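Local coordinates for putative baseplate protein (Unidentified phage, PDB 2FSD) that probably recognises receptors on the surface of Lactococcus lactis cells, as the head domain of a lactococcal phage receptor-binding protein, at residues 81-84 with 85-89. Numbering follows the deposited sequence.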
loop_
_atom_site.group_PDB
_atom_site.type_symbol
_atom_site.label_atom_id
_atom_site.label_comp_id
_atom_site.label_asym_id
_atom_site.label_seq_id
_atom_site.Cartn_x
_atom_site.Cartn_y
_atom_site.Cartn_z
ATOM N N GLY A 81 -11.443 -1.901 10.644
ATOM C CA GLY A 81 -11.789 -0.775 11.509
ATOM C C GLY A 81 -12.642 0.280 10.842
ATOM O O GLY A 81 -12.871 0.229 9.637
ATOM N N THR A 82 -13.146 1.216 11.644
ATOM C CA THR A 82 -13.900 2.356 11.133
ATOM C C THR A 82 -13.357 3.663 11.741
ATOM O O THR A 82 -12.819 3.679 12.861
ATOM C CB THR A 82 -15.440 2.246 11.429
ATOM O OG1 THR A 82 -15.660 2.042 12.827
ATOM C CG2 THR A 82 -16.087 1.111 10.647
ATOM N N PHE A 83 -13.506 4.761 11.010
ATOM C CA PHE A 83 -13.045 6.059 11.526
ATOM C C PHE A 83 -14.074 6.651 12.500
ATOM O O PHE A 83 -15.285 6.621 12.226
ATOM C CB PHE A 83 -12.775 7.032 10.388
ATOM C CG PHE A 83 -11.704 6.568 9.443
ATOM C CD1 PHE A 83 -10.360 6.647 9.810
ATOM C CD2 PHE A 83 -12.033 6.035 8.188
ATOM C CE1 PHE A 83 -9.359 6.205 8.954
ATOM C CE2 PHE A 83 -11.029 5.602 7.319
ATOM C CZ PHE A 83 -9.697 5.686 7.701
ATOM N N PRO A 84 -13.609 7.164 13.657
ATOM C CA PRO A 84 -14.510 8.003 14.455
ATOM C C PRO A 84 -15.040 9.193 13.634
ATOM O O PRO A 84 -14.356 9.640 12.705
ATOM C CB PRO A 84 -13.619 8.470 15.603
ATOM C CG PRO A 84 -12.592 7.389 15.733
ATOM C CD PRO A 84 -12.305 6.981 14.323
ATOM N N PRO A 85 -16.273 9.663 13.935
ATOM C CA PRO A 85 -16.910 10.826 13.287
ATOM C C PRO A 85 -16.103 12.125 13.282
ATOM O O PRO A 85 -16.471 13.055 12.577
ATOM C CB PRO A 85 -18.185 11.043 14.112
ATOM C CG PRO A 85 -18.475 9.775 14.726
ATOM C CD PRO A 85 -17.176 9.035 14.914
ATOM N N ALA A 86 -15.049 12.213 14.083
ATOM C CA ALA A 86 -14.177 13.373 14.045
ATOM C C ALA A 86 -13.515 13.522 12.666
ATOM O O ALA A 86 -13.315 14.650 12.203
ATOM C CB ALA A 86 -13.111 13.285 15.152
ATOM N N PHE A 87 -13.199 12.396 12.013
ATOM C CA PHE A 87 -12.489 12.409 10.721
ATOM C C PHE A 87 -13.371 12.827 9.543
ATOM O O PHE A 87 -12.858 13.161 8.478
ATOM C CB PHE A 87 -11.820 11.052 10.429
ATOM C CG PHE A 87 -10.671 10.744 11.344
ATOM C CD1 PHE A 87 -9.363 10.913 10.921
ATOM C CD2 PHE A 87 -10.901 10.316 12.654
ATOM C CE1 PHE A 87 -8.296 10.650 11.784
ATOM C CE2 PHE A 87 -9.844 10.048 13.517
ATOM C CZ PHE A 87 -8.542 10.213 13.077
ATOM N N GLY A 88 -14.691 12.792 9.726
ATOM C CA GLY A 88 -15.620 13.345 8.747
ATOM C C GLY A 88 -15.960 12.413 7.602
ATOM O O GLY A 88 -15.829 11.195 7.713
ATOM N N THR A 89 -16.392 13.012 6.494
ATOM C CA THR A 89 -17.031 12.313 5.369
ATOM C C THR A 89 -16.124 12.241 4.138
ATOM O O THR A 89 -16.143 11.269 3.378
ATOM C CB THR A 89 -18.368 13.050 5.011
ATOM O OG1 THR A 89 -19.452 12.439 5.720
ATOM C CG2 THR A 89 -18.679 13.035 3.508
#
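Phe87 folds back on Pro84 and Phe83 where the chain leaves a strand, and one backbone bond fixes the turn. Phe87 N donates to Pro84 O over 3.1 Å, and the N-H...O angle of 162° shows a nearly straight bond, although the donor stands 36° above the carbonyl plane. The bond joins residues i and i+3, and Pro85 and Ala86 at the two central positions both have helical phi/psi, which meets the definition of a type I beta turn. The same carbonyl oxygen also lies at the edge of the Phe87 ring, in its plane, 3.5 Å from Phe87 CD2. Ala86 N comes as near to Pro84 O, but at a poor angle, and is not bonded to it.

The side chains of Pro84 and Phe87 run side by side in the same direction, with Pro84 CD 4.0 Å from Phe87 CD2. Phe83, the first residue after strand 77-82, comes in alongside: its CB is 4.1 Å from Phe87 CB, and its CD1 lies over one face of the Phe87 ring. With centroids 5.8 Å apart and planes at 42°, the two rings meet obliquely. Both phenylalanines place CG anti to the carbonyl carbon, beside the backbone N, which brings two rings four residues apart into the same apolar cluster.

Beyond the turn, a weak Gly88 N to Pro85 O bond continues the curl, and Gly88 leaves it with a positive phi. Strand 77-82 ends at Thr82, immediately before Phe83, anchored by backbone hydrogen bonds between Gly81 and Ile118 and between Thr82 and Asn40. In this antiparallel barrel, Phe83 and Phe87 both pack on Ala53 of strand 50-56 and Ile60 of strand 59-68, while Phe87 also touches Ile34 and Thr37 of strand 34-41.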